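Local atomic coordinates of Hsp70/Hsp90 co-chaperone CNS1 (Saccharomyces cerevisiae, PDB entry 6HFM), a protein that acts as a co-chaperone of Hsp90 and Hsp70, stimulating the ATPase activity of the Hsp70 SSA1 but not that of Hsp90. Residues V27-R36 / Q46-M54; I18-P26 / Q159-V167. All coordinates share one frame; numbering follows the deposited sequence.

Contact 1 (V27-R36 / Q46-M54)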
ATOM      1  N   VAL A  27      -9.603  -9.125   0.117  1.00 23.68           N
ATOM      2  CA  VAL A  27     -10.853  -8.576   0.655  1.00 25.71           C
ATOM      3  C   VAL A  27     -11.855  -8.271  -0.462  1.00 24.91           C
ATOM      4  O   VAL A  27     -11.466  -7.931  -1.587  1.00 22.74           O
ATOM      5  CB  VAL A  27     -10.647  -7.320   1.549  1.00 28.16           C
ATOM      6  CG1 VAL A  27      -9.853  -7.676   2.798  1.00 31.15           C
ATOM      7  CG2 VAL A  27      -9.989  -6.169   0.795  1.00 27.29           C
ATOM      8  N   GLU A  28     -13.144  -8.387  -0.136  1.00 27.53           N
ATOM      9  CA  GLU A  28     -14.224  -8.207  -1.115  1.00 30.28           C
ATOM     10  C   GLU A  28     -14.251  -6.805  -1.739  1.00 26.50           C
ATOM     11  O   GLU A  28     -14.692  -6.638  -2.870  1.00 27.70           O
ATOM     12  CB  GLU A  28     -15.582  -8.552  -0.482  1.00 37.96           C
ATOM     13  CG  GLU A  28     -15.749 -10.041  -0.183  1.00 46.74           C
ATOM     14  CD  GLU A  28     -16.890 -10.365   0.770  1.00 58.14           C
ATOM     15  OE1 GLU A  28     -17.761  -9.499   1.004  1.00 65.36           O
ATOM     16  OE2 GLU A  28     -16.915 -11.503   1.291  1.00 65.18           O
ATOM     17  N   LEU A  29     -13.738  -5.808  -1.015  1.00 24.56           N
ATOM     18  CA  LEU A  29     -13.642  -4.442  -1.545  1.00 25.33           C
ATOM     19  C   LEU A  29     -12.794  -4.313  -2.816  1.00 24.19           C
ATOM     20  O   LEU A  29     -12.978  -3.358  -3.571  1.00 24.38           O
ATOM     21  CB  LEU A  29     -13.096  -3.488  -0.479  1.00 27.87           C
ATOM     22  CG  LEU A  29     -13.996  -3.241   0.735  1.00 30.97           C
ATOM     23  CD1 LEU A  29     -13.199  -2.572   1.836  1.00 32.23           C
ATOM     24  CD2 LEU A  29     -15.201  -2.391   0.360  1.00 33.23           C
ATOM     25  N   LEU A  30     -11.875  -5.259  -3.041  1.00 23.81           N
ATOM     26  CA  LEU A  30     -11.064  -5.310  -4.270  1.00 23.68           C
ATOM     27  C   LEU A  30     -11.648  -6.161  -5.422  1.00 26.10           C
ATOM     28  O   LEU A  30     -10.956  -6.376  -6.421  1.00 26.29           O
ATOM     29  CB  LEU A  30      -9.667  -5.859  -3.934  1.00 23.12           C
ATOM     30  CG  LEU A  30      -8.813  -5.124  -2.907  1.00 24.19           C
ATOM     31  CD1 LEU A  30      -7.569  -5.936  -2.590  1.00 25.38           C
ATOM     32  CD2 LEU A  30      -8.425  -3.742  -3.409  1.00 25.95           C
ATOM     33  N   ASN A  31     -12.892  -6.640  -5.311  1.00 27.56           N
ATOM     34  CA  ASN A  31     -13.415  -7.630  -6.278  1.00 29.91           C
ATOM     35  C   ASN A  31     -13.481  -7.136  -7.736  1.00 30.64           C
ATOM     36  O   ASN A  31     -13.340  -7.939  -8.666  1.00 29.40           O
ATOM     37  CB  ASN A  31     -14.788  -8.174  -5.844  1.00 31.62           C
ATOM     38  CG  ASN A  31     -15.923  -7.207  -6.134  1.00 32.96           C
ATOM     39  OD1 ASN A  31     -16.605  -7.323  -7.156  1.00 38.77           O
ATOM     40  ND2 ASN A  31     -16.118  -6.239  -5.254  1.00 36.89           N
ATOM     41  N   GLU A  32     -13.693  -5.830  -7.925  1.00 32.32           N
ATOM     42  CA  GLU A  32     -13.814  -5.244  -9.270  1.00 33.99           C
ATOM     43  C   GLU A  32     -12.465  -5.078  -9.988  1.00 29.86           C
ATOM     44  O   GLU A  32     -12.434  -4.956 -11.214  1.00 29.94           O
ATOM     45  CB  GLU A  32     -14.558  -3.902  -9.216  1.00 39.22           C
ATOM     46  CG  GLU A  32     -15.974  -4.007  -8.653  1.00 45.09           C
ATOM     47  CD  GLU A  32     -16.643  -2.657  -8.452  1.00 51.21           C
ATOM     48  OE1 GLU A  32     -16.026  -1.766  -7.826  1.00 57.67           O
ATOM     49  OE2 GLU A  32     -17.795  -2.491  -8.910  1.00 58.73           O
ATOM     50  N   GLY A  33     -11.361  -5.069  -9.240  1.00 27.62           N
ATOM     51  CA  GLY A  33     -10.024  -5.017  -9.841  1.00 26.54           C
ATOM     52  C   GLY A  33      -9.719  -3.711 -10.558  1.00 26.90           C
ATOM     53  O   GLY A  33      -9.113  -3.718 -11.637  1.00 27.98           O
ATOM     54  N   LYS A  34     -10.122  -2.596  -9.952  1.00 25.55           N
ATOM     55  CA  LYS A  34      -9.983  -1.271 -10.569  1.00 25.82           C
ATOM     56  C   LYS A  34      -8.548  -0.750 -10.479  1.00 24.70           C
ATOM     57  O   LYS A  34      -8.114  -0.273  -9.438  1.00 29.18           O
ATOM     58  CB  LYS A  34     -10.930  -0.264  -9.914  1.00 28.62           C
ATOM     59  CG  LYS A  34     -12.402  -0.482 -10.228  1.00 32.69           C
ATOM     60  CD  LYS A  34     -13.254   0.566  -9.525  1.00 37.95           C
ATOM     61  CE  LYS A  34     -14.689   0.574 -10.030  1.00 43.69           C
ATOM     62  NZ  LYS A  34     -15.530   1.532  -9.257  1.00 47.89           N
ATOM     63  N   ILE A  35      -7.819  -0.875 -11.579  1.00 23.86           N
ATOM     64  CA  ILE A  35      -6.497  -0.261 -11.747  1.00 22.05           C
ATOM     65  C   ILE A  35      -6.480   0.240 -13.187  1.00 21.60           C
ATOM     66  O   ILE A  35      -6.953  -0.459 -14.087  1.00 22.67           O
ATOM     67  CB  ILE A  35      -5.331  -1.250 -11.441  1.00 21.22           C
ATOM     68  CG1 ILE A  35      -3.958  -0.586 -11.664  1.00 20.63           C
ATOM     69  CG2 ILE A  35      -5.452  -2.536 -12.250  1.00 21.83           C
ATOM     70  CD1 ILE A  35      -2.789  -1.372 -11.095  1.00 20.35           C
ATOM     71  N   ARG A  36      -5.995   1.461 -13.402  1.00 20.70           N
ATOM     72  CA  ARG A  36      -6.049   2.065 -14.740  1.00 21.46           C
ATOM     73  C   ARG A  36      -5.073   3.219 -14.911  1.00 20.36           C
ATOM     74  O   ARG A  36      -4.659   3.842 -13.934  1.00 19.18           O
ATOM     75  CB  ARG A  36      -7.472   2.566 -15.038  1.00 23.77           C
ATOM     76  CG  ARG A  36      -7.895   3.800 -14.256  1.00 26.44           C
ATOM     77  CD  ARG A  36      -9.354   4.148 -14.525  1.00 31.16           C
ATOM     78  NE  ARG A  36      -9.598   5.585 -14.381  1.00 36.16           N
ATOM     79  CZ  ARG A  36      -9.673   6.238 -13.221  1.00 38.61           C
ATOM     80  NH1 ARG A  36      -9.522   5.605 -12.059  1.00 43.33           N
ATOM     81  NH2 ARG A  36      -9.899   7.550 -13.221  1.00 39.60           N
ATOM     82  N   GLN A  46      -1.088   9.270 -15.391  1.00 21.20           N
ATOM     83  CA  GLN A  46      -0.975   8.757 -14.027  1.00 21.20           C
ATOM     84  C   GLN A  46      -1.655   7.400 -13.888  1.00 18.66           C
ATOM     85  O   GLN A  46      -2.828   7.249 -14.221  1.00 18.58           O
ATOM     86  CB  GLN A  46      -1.563   9.743 -13.018  1.00 23.45           C
ATOM     87  CG  GLN A  46      -0.809  11.059 -12.957  1.00 26.47           C
ATOM     88  CD  GLN A  46      -1.505  12.106 -12.109  1.00 29.49           C
ATOM     89  OE1 GLN A  46      -2.017  11.812 -11.025  1.00 27.19           O
ATOM     90  NE2 GLN A  46      -1.515  13.347 -12.596  1.00 32.07           N
ATOM     91  N   LEU A  47      -0.888   6.415 -13.433  1.00 17.01           N
ATOM     92  CA  LEU A  47      -1.425   5.128 -13.005  1.00 16.71           C
ATOM     93  C   LEU A  47      -2.161   5.310 -11.679  1.00 16.94           C
ATOM     94  O   LEU A  47      -1.637   5.923 -10.748  1.00 18.41           O
ATOM     95  CB  LEU A  47      -0.301   4.107 -12.859  1.00 16.62           C
ATOM     96  CG  LEU A  47      -0.693   2.664 -12.534  1.00 17.25           C
ATOM     97  CD1 LEU A  47      -1.581   2.051 -13.605  1.00 18.41           C
ATOM     98  CD2 LEU A  47       0.551   1.811 -12.327  1.00 17.41           C
ATOM     99  N   ILE A  48      -3.379   4.775 -11.611  1.00 16.41           N
ATOM    100  CA  ILE A  48      -4.261   4.929 -10.452  1.00 16.76           C
ATOM    101  C   ILE A  48      -4.611   3.527  -9.944  1.00 17.07           C
ATOM    102  O   ILE A  48      -5.102   2.699 -10.717  1.00 19.15           O
ATOM    103  CB  ILE A  48      -5.545   5.686 -10.840  1.00 17.85           C
ATOM    104  CG1 ILE A  48      -5.207   7.100 -11.329  1.00 20.05           C
ATOM    105  CG2 ILE A  48      -6.501   5.783  -9.659  1.00 18.28           C
ATOM    106  CD1 ILE A  48      -6.309   7.764 -12.128  1.00 22.84           C
ATOM    107  N   TYR A  49      -4.368   3.275  -8.656  1.00 17.51           N
ATOM    108  CA  TYR A  49      -4.679   1.976  -8.036  1.00 16.60           C
ATOM    109  C   TYR A  49      -5.368   2.166  -6.682  1.00 17.13           C
ATOM    110  O   TYR A  49      -5.228   3.221  -6.064  1.00 17.50           O
ATOM    111  CB  TYR A  49      -3.435   1.079  -7.886  1.00 17.70           C
ATOM    112  CG  TYR A  49      -2.076   1.767  -7.840  1.00 17.40           C
ATOM    113  CD1 TYR A  49      -1.780   2.715  -6.871  1.00 17.88           C
ATOM    114  CD2 TYR A  49      -1.065   1.426  -8.755  1.00 18.18           C
ATOM    115  CE1 TYR A  49      -0.541   3.339  -6.826  1.00 18.01           C
ATOM    116  CE2 TYR A  49       0.179   2.038  -8.709  1.00 18.56           C
ATOM    117  CZ  TYR A  49       0.438   2.994  -7.745  1.00 18.47           C
ATOM    118  OH  TYR A  49       1.674   3.599  -7.690  1.00 20.32           O
ATOM    119  N   PRO A  50      -6.107   1.141  -6.215  1.00 17.08           N
ATOM    120  CA  PRO A  50      -6.685   1.224  -4.881  1.00 16.94           C
ATOM    121  C   PRO A  50      -5.618   1.056  -3.801  1.00 16.41           C
ATOM    122  O   PRO A  50      -4.499   0.617  -4.088  1.00 16.70           O
ATOM    123  CB  PRO A  50      -7.678   0.045  -4.847  1.00 18.36           C
ATOM    124  CG  PRO A  50      -7.645  -0.581  -6.204  1.00 19.01           C
ATOM    125  CD  PRO A  50      -6.335  -0.187  -6.799  1.00 18.49           C
ATOM    126  N   ALA A  51      -5.984   1.388  -2.566  1.00 16.40           N
ATOM    127  CA  ALA A  51      -5.113   1.197  -1.405  1.00 17.13           C
ATOM    128  C   ALA A  51      -5.860   0.616  -0.213  1.00 16.86           C
ATOM    129  O   ALA A  51      -6.962   1.071   0.129  1.00 18.31           O
ATOM    130  CB  ALA A  51      -4.458   2.509  -1.008  1.00 18.06           C
ATOM    131  N   LEU A  52      -5.252  -0.398   0.407  1.00 17.25           N
ATOM    132  CA  LEU A  52      -5.645  -0.887   1.721  1.00 18.51           C
ATOM    133  C   LEU A  52      -4.689  -0.279   2.738  1.00 18.63           C
ATOM    134  O   LEU A  52      -3.469  -0.417   2.606  1.00 19.58           O
ATOM    135  CB  LEU A  52      -5.568  -2.414   1.776  1.00 20.19           C
ATOM    136  CG  LEU A  52      -6.602  -3.167   0.943  1.00 23.61           C
ATOM    137  CD1 LEU A  52      -6.258  -4.646   0.870  1.00 25.17           C
ATOM    138  CD2 LEU A  52      -8.002  -2.988   1.514  1.00 26.92           C
ATOM    139  N   ILE A  53      -5.239   0.404   3.744  1.00 18.97           N
ATOM    140  CA  ILE A  53      -4.435   1.049   4.782  1.00 19.76           C
ATOM    141  C   ILE A  53      -4.740   0.332   6.091  1.00 19.56           C
ATOM    142  O   ILE A  53      -5.838   0.453   6.624  1.00 21.04           O
ATOM    143  CB  ILE A  53      -4.710   2.571   4.879  1.00 21.81           C
ATOM    144  CG1 ILE A  53      -4.469   3.245   3.513  1.00 24.27           C
ATOM    145  CG2 ILE A  53      -3.824   3.222   5.934  1.00 21.62           C
ATOM    146  CD1 ILE A  53      -5.733   3.506   2.732  1.00 27.42           C
ATOM    147  N   MET A  54      -3.762  -0.423   6.584  1.00 18.75           N
ATOM    148  CA  MET A  54      -3.925  -1.271   7.763  1.00 20.09           C
ATOM    149  C   MET A  54      -3.435  -0.535   9.006  1.00 19.36           C
ATOM    150  O   MET A  54      -2.382   0.102   8.979  1.00 18.90           O
ATOM    151  CB  MET A  54      -3.118  -2.568   7.614  1.00 21.77           C
ATOM    152  CG  MET A  54      -3.251  -3.282   6.274  1.00 24.72           C
ATOM    153  SD  MET A  54      -4.950  -3.650   5.804  1.00 27.80           S
ATOM    154  CE  MET A  54      -5.424  -4.796   7.096  1.00 31.59           C
TER
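R36 lays its guanidinium over the side chain of I48, whose CD1 lies 3.5 Å from the guanidinium plane, offset toward the rim. The two side chains run alongside each other on the same face of an antiparallel strand pair in the mixed sheet of the Cns1 C-terminal domain, the wheel domain. The pair is a hydrogen-bonded one: R36 N donates to I48 O at 3.1 Å, and I48 N returns a bond to R36 O at 2.8 Å, with an N-H...O angle of 158°. CG of R36 sits between its own backbone N and carbonyl carbon (chi1 71°), and the chain then extends to NE, which carries the head across I48; the charge is met by E66 on strand 60-68. I35 sends its chain the other way: with CG1 anti to the backbone N (chi1 178°), CD1 reaches the edge of the Y49 ring at CD2, 4.0 Å away, while its CG1 packs against L47 CD1, the two side chains crossing. Ahead of the strand, V27 and, at the end of the 3-10 segment 28-30, L30 reach tip to tip with L52, L30 CD1 meeting L52 CD1 at 3.9 Å and V27 CG2 meeting L52 CD2 at 3.8 Å. Between these two patches P50, which has no N-H to offer, sets its ring against the neighbouring backbone, CD lying 3.2 Å from K34 O.

Contact 2 (I18-P26 / Q159-V167)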
ATOM      1  N   ILE A  18       6.795  -2.682 -11.978  1.00 17.28           N
ATOM      2  CA  ILE A  18       5.868  -3.024 -10.886  1.00 17.31           C
ATOM      3  C   ILE A  18       5.788  -4.546 -10.719  1.00 18.13           C
ATOM      4  O   ILE A  18       5.528  -5.283 -11.679  1.00 20.46           O
ATOM      5  CB  ILE A  18       4.456  -2.434 -11.115  1.00 17.36           C
ATOM      6  CG1 ILE A  18       4.509  -0.910 -11.014  1.00 18.28           C
ATOM      7  CG2 ILE A  18       3.449  -2.970 -10.090  1.00 17.94           C
ATOM      8  CD1 ILE A  18       3.295  -0.202 -11.571  1.00 18.69           C
ATOM      9  N   THR A  19       6.026  -5.000  -9.496  1.00 17.82           N
ATOM     10  CA  THR A  19       5.815  -6.391  -9.108  1.00 17.15           C
ATOM     11  C   THR A  19       4.393  -6.510  -8.547  1.00 17.09           C
ATOM     12  O   THR A  19       4.011  -5.715  -7.698  1.00 16.59           O
ATOM     13  CB  THR A  19       6.829  -6.791  -8.014  1.00 18.24           C
ATOM     14  OG1 THR A  19       8.161  -6.528  -8.475  1.00 19.55           O
ATOM     15  CG2 THR A  19       6.703  -8.262  -7.643  1.00 18.59           C
ATOM     16  N   ASN A  20       3.619  -7.485  -9.030  1.00 17.07           N
ATOM     17  CA  ASN A  20       2.286  -7.763  -8.467  1.00 16.91           C
ATOM     18  C   ASN A  20       2.244  -9.169  -7.881  1.00 17.04           C
ATOM     19  O   ASN A  20       2.616 -10.138  -8.545  1.00 20.91           O
ATOM     20  CB  ASN A  20       1.171  -7.612  -9.507  1.00 17.66           C
ATOM     21  CG  ASN A  20      -0.215  -7.799  -8.905  1.00 18.01           C
ATOM     22  OD1 ASN A  20      -0.521  -7.255  -7.837  1.00 17.52           O
ATOM     23  ND2 ASN A  20      -1.058  -8.577  -9.579  1.00 21.01           N
ATOM     24  N   ILE A  21       1.772  -9.263  -6.637  1.00 16.26           N
ATOM     25  CA  ILE A  21       1.618 -10.539  -5.946  1.00 17.67           C
ATOM     26  C   ILE A  21       0.125 -10.812  -5.762  1.00 18.07           C
ATOM     27  O   ILE A  21      -0.576 -10.018  -5.139  1.00 17.34           O
ATOM     28  CB  ILE A  21       2.308 -10.517  -4.560  1.00 19.06           C
ATOM     29  CG1 ILE A  21       3.828 -10.276  -4.688  1.00 21.87           C
ATOM     30  CG2 ILE A  21       2.039 -11.806  -3.781  1.00 19.09           C
ATOM     31  CD1 ILE A  21       4.592 -11.298  -5.498  1.00 24.24           C
ATOM     32  N   LYS A  22      -0.350 -11.943  -6.285  1.00 18.02           N
ATOM     33  CA  LYS A  22      -1.738 -12.353  -6.076  1.00 19.43           C
ATOM     34  C   LYS A  22      -1.861 -13.153  -4.779  1.00 18.33           C
ATOM     35  O   LYS A  22      -0.988 -13.979  -4.462  1.00 18.12           O
ATOM     36  CB  LYS A  22      -2.259 -13.138  -7.278  1.00 21.90           C
ATOM     37  CG  LYS A  22      -2.409 -12.243  -8.499  1.00 24.50           C
ATOM     38  CD  LYS A  22      -2.781 -13.006  -9.750  1.00 28.92           C
ATOM     39  CE  LYS A  22      -2.796 -12.061 -10.939  1.00 32.46           C
ATOM     40  NZ  LYS A  22      -3.328 -12.709 -12.159  1.00 35.33           N
ATOM     41  N   THR A  23      -2.924 -12.873  -4.021  1.00 17.59           N
ATOM     42  CA  THR A  23      -3.192 -13.547  -2.747  1.00 18.31           C
ATOM     43  C   THR A  23      -4.428 -14.427  -2.885  1.00 18.50           C
ATOM     44  O   THR A  23      -5.247 -14.230  -3.789  1.00 18.13           O
ATOM     45  CB  THR A  23      -3.339 -12.549  -1.568  1.00 18.61           C
ATOM     46  OG1 THR A  23      -4.531 -11.769  -1.702  1.00 19.44           O
ATOM     47  CG2 THR A  23      -2.122 -11.634  -1.481  1.00 18.91           C
ATOM     48  N   HIS A  24      -4.547 -15.421  -2.007  1.00 19.07           N
ATOM     49  CA  HIS A  24      -5.647 -16.390  -2.128  1.00 20.20           C
ATOM     50  C   HIS A  24      -6.992 -15.819  -1.685  1.00 20.78           C
ATOM     51  O   HIS A  24      -8.025 -16.161  -2.273  1.00 22.10           O
ATOM     52  CB  HIS A  24      -5.336 -17.742  -1.446  1.00 21.15           C
ATOM     53  CG  HIS A  24      -5.051 -17.671   0.024  1.00 21.56           C
ATOM     54  ND1 HIS A  24      -6.028 -17.452   0.971  1.00 21.74           N
ATOM     55  CD2 HIS A  24      -3.899 -17.868   0.712  1.00 22.32           C
ATOM     56  CE1 HIS A  24      -5.485 -17.478   2.177  1.00 23.27           C
ATOM     57  NE2 HIS A  24      -4.194 -17.731   2.047  1.00 23.86           N
ATOM     58  N   SER A  25      -6.979 -14.931  -0.690  1.00 20.96           N
ATOM     59  CA  SER A  25      -8.213 -14.416  -0.095  1.00 22.45           C
ATOM     60  C   SER A  25      -8.206 -12.887   0.018  1.00 21.55           C
ATOM     61  O   SER A  25      -8.266 -12.344   1.123  1.00 24.62           O
ATOM     62  CB  SER A  25      -8.422 -15.073   1.267  1.00 23.74           C
ATOM     63  OG  SER A  25      -8.524 -16.480   1.114  1.00 25.58           O
ATOM     64  N   PRO A  26      -8.156 -12.190  -1.135  1.00 20.37           N
ATOM     65  CA  PRO A  26      -8.237 -10.728  -1.107  1.00 21.45           C
ATOM     66  C   PRO A  26      -9.590 -10.270  -0.563  1.00 23.34           C
ATOM     67  O   PRO A  26     -10.599 -10.962  -0.747  1.00 23.54           O
ATOM     68  CB  PRO A  26      -8.064 -10.339  -2.579  1.00 20.81           C
ATOM     69  CG  PRO A  26      -8.543 -11.519  -3.343  1.00 20.38           C
ATOM     70  CD  PRO A  26      -8.113 -12.697  -2.521  1.00 20.45           C
ATOM     71  N   GLN A 159       6.663 -16.099   7.477  1.00 24.50           N
ATOM     72  CA  GLN A 159       6.022 -17.330   6.990  1.00 27.36           C
ATOM     73  C   GLN A 159       4.509 -17.149   6.788  1.00 25.41           C
ATOM     74  O   GLN A 159       3.969 -17.555   5.758  1.00 25.59           O
ATOM     75  CB  GLN A 159       6.301 -18.502   7.947  1.00 31.44           C
ATOM     76  CG  GLN A 159       5.839 -19.859   7.426  1.00 37.60           C
ATOM     77  CD  GLN A 159       6.233 -21.010   8.335  1.00 46.21           C
ATOM     78  OE1 GLN A 159       6.835 -21.985   7.887  1.00 51.19           O
ATOM     79  NE2 GLN A 159       5.895 -20.904   9.615  1.00 49.68           N
ATOM     80  N   LYS A 160       3.851 -16.522   7.762  1.00 25.10           N
ATOM     81  CA  LYS A 160       2.414 -16.210   7.697  1.00 27.13           C
ATOM     82  C   LYS A 160       2.105 -15.275   6.519  1.00 25.77           C
ATOM     83  O   LYS A 160       1.097 -15.439   5.833  1.00 26.58           O
ATOM     84  CB  LYS A 160       1.950 -15.560   9.005  1.00 33.13           C
ATOM     85  CG  LYS A 160       0.458 -15.634   9.275  1.00 42.97           C
ATOM     86  CD  LYS A 160       0.091 -14.797  10.495  1.00 52.34           C
ATOM     87  CE  LYS A 160      -1.357 -14.993  10.920  1.00 63.29           C
ATOM     88  NZ  LYS A 160      -1.557 -16.229  11.729  1.00 72.67           N
ATOM     89  N   ALA A 161       2.977 -14.294   6.293  1.00 23.76           N
ATOM     90  CA  ALA A 161       2.824 -13.385   5.158  1.00 21.84           C
ATOM     91  C   ALA A 161       2.914 -14.122   3.823  1.00 21.99           C
ATOM     92  O   ALA A 161       2.064 -13.935   2.949  1.00 22.19           O
ATOM     93  CB  ALA A 161       3.854 -12.264   5.220  1.00 20.73           C
ATOM     94  N   LEU A 162       3.908 -14.996   3.687  1.00 22.10           N
ATOM     95  CA  LEU A 162       4.084 -15.761   2.450  1.00 23.02           C
ATOM     96  C   LEU A 162       2.928 -16.749   2.216  1.00 23.31           C
ATOM     97  O   LEU A 162       2.558 -17.009   1.065  1.00 24.46           O
ATOM     98  CB  LEU A 162       5.438 -16.475   2.444  1.00 23.97           C
ATOM     99  CG  LEU A 162       6.669 -15.554   2.453  1.00 24.62           C
ATOM    100  CD1 LEU A 162       7.931 -16.376   2.673  1.00 25.93           C
ATOM    101  CD2 LEU A 162       6.788 -14.719   1.185  1.00 24.73           C
ATOM    102  N   GLU A 163       2.338 -17.247   3.302  1.00 24.18           N
ATOM    103  CA  GLU A 163       1.186 -18.159   3.228  1.00 26.53           C
ATOM    104  C   GLU A 163      -0.119 -17.490   2.758  1.00 26.22           C
ATOM    105  O   GLU A 163      -1.045 -18.186   2.340  1.00 27.48           O
ATOM    106  CB  GLU A 163       0.980 -18.871   4.573  1.00 29.94           C
ATOM    107  CG  GLU A 163       1.993 -19.984   4.805  1.00 33.91           C
ATOM    108  CD  GLU A 163       2.016 -20.521   6.228  1.00 39.58           C
ATOM    109  OE1 GLU A 163       1.259 -20.027   7.094  1.00 40.99           O
ATOM    110  OE2 GLU A 163       2.810 -21.453   6.479  1.00 44.50           O
ATOM    111  N   ARG A 164      -0.191 -16.158   2.818  1.00 22.81           N
ATOM    112  CA  ARG A 164      -1.297 -15.403   2.197  1.00 21.91           C
ATOM    113  C   ARG A 164      -1.307 -15.442   0.658  1.00 20.29           C
ATOM    114  O   ARG A 164      -2.337 -15.146   0.040  1.00 19.92           O
ATOM    115  CB  ARG A 164      -1.287 -13.932   2.650  1.00 22.43           C
ATOM    116  CG  ARG A 164      -1.588 -13.712   4.125  1.00 24.90           C
ATOM    117  CD  ARG A 164      -1.958 -12.266   4.421  1.00 26.73           C
ATOM    118  NE  ARG A 164      -0.833 -11.339   4.273  1.00 29.49           N
ATOM    119  CZ  ARG A 164       0.061 -11.035   5.221  1.00 29.78           C
ATOM    120  NH1 ARG A 164       0.015 -11.587   6.439  1.00 29.99           N
ATOM    121  NH2 ARG A 164       1.034 -10.169   4.938  1.00 29.66           N
ATOM    122  N   ARG A 165      -0.177 -15.797   0.047  1.00 18.95           N
ATOM    123  CA  ARG A 165       0.010 -15.704  -1.402  1.00 20.28           C
ATOM    124  C   ARG A 165      -0.475 -16.962  -2.111  1.00 21.64           C
ATOM    125  O   ARG A 165      -0.538 -18.037  -1.506  1.00 24.20           O
ATOM    126  CB  ARG A 165       1.483 -15.449  -1.725  1.00 19.14           C
ATOM    127  CG  ARG A 165       2.050 -14.226  -1.009  1.00 18.43           C
ATOM    128  CD  ARG A 165       3.486 -13.942  -1.392  1.00 18.08           C
ATOM    129  NE  ARG A 165       3.981 -12.768  -0.673  1.00 17.77           N
ATOM    130  CZ  ARG A 165       5.160 -12.181  -0.871  1.00 18.01           C
ATOM    131  NH1 ARG A 165       6.014 -12.638  -1.784  1.00 19.17           N
ATOM    132  NH2 ARG A 165       5.486 -11.122  -0.143  1.00 18.21           N
ATOM    133  N   SER A 166      -0.815 -16.821  -3.392  1.00 21.55           N
ATOM    134  CA  SER A 166      -1.274 -17.947  -4.211  1.00 24.28           C
ATOM    135  C   SER A 166      -0.170 -18.964  -4.495  1.00 29.23           C
ATOM    136  O   SER A 166      -0.422 -20.173  -4.458  1.00 32.97           O
ATOM    137  CB  SER A 166      -1.865 -17.451  -5.530  1.00 22.99           C
ATOM    138  OG  SER A 166      -3.052 -16.727  -5.288  1.00 21.61           O
ATOM    139  N   VAL A 167       1.038 -18.479  -4.788  1.00 31.53           N
ATOM    140  CA  VAL A 167       2.173 -19.361  -5.113  1.00 32.12           C
ATOM    141  C   VAL A 167       3.306 -19.189  -4.097  1.00 34.85           C
ATOM    142  O   VAL A 167       4.217 -20.017  -4.007  1.00 39.87           O
ATOM    143  CB  VAL A 167       2.619 -19.169  -6.585  1.00 31.99           C
ATOM    144  CG1 VAL A 167       3.221 -17.790  -6.856  1.00 32.02           C
ATOM    145  CG2 VAL A 167       3.536 -20.290  -7.055  1.00 32.76           C
ATOM    146  OXT VAL A 167       3.321 -18.240  -3.307  1.00 36.38           O
TER
HETATM  147  O   HOH W   1       1.135 -15.269  -5.637  1.00 26.12           O
HETATM  148  O   HOH W   2      -5.163 -15.350  -6.319  1.00 20.81           O
HETATM  149  O   HOH W   3      -4.788 -14.236   1.276  1.00 21.81           O
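S166 N donates to K22 O at 3.0 Å and H24 N to R164 O at 3.0 Å, both nearly straight at hydrogen (168° and 163°), forming a single backbone bridge centred on T23 and R165. The H24 ring turns its edge to the backbone of E163, NE2 making a weak bond to E163 O; CG between the backbone N and carbonyl carbon (chi1 60°) brings it there. On the ring's other nitrogen, ND1 pairs with S25 OG at 2.7 Å. Waters join in: one links T23 O to S166 OG, another S25 N to R164 O, the latter lying over the H24 ring face. Further in, I21 CG2 packs on R165 CD at 3.5 Å, the side chains crossing. The extended R165 chain carries its guanidinium to E106 and to the carbonyls of T107 and K108, with L162 CD2 over the centre of one face; an alanine here is likely to leave I21 without the aliphatic chain it packs on and to cost E106 a salt bridge, although R164 also pairs with it. The C-terminal tail is thus pinned to segment 18-26 mainly through main-chain polar groups, which suggests that the bridge rests more on the course of the backbone than on particular side chains.

In the fold
Segments 18-26 and 27-36 are consecutive, so a single run of chain serves both contacts: it meets the C-terminal tail in contact 2, then continues to the edge of the mixed sheet in contact 1. Their centres lie about 15 Å apart, and contact 1 is nested inside the loop that contact 2 closes over 132 intervening residues. They touch directly where L47 CD2 packs on I18 CD1 at 3.5 Å. Contact 1 is partly buried, with L47 and I35 also against helix 4-15, whereas contact 2 lies at the surface. A magnesium ion at N17 and L125 is about 11 Å from the Y49 side chain and 10 Å from that of I21.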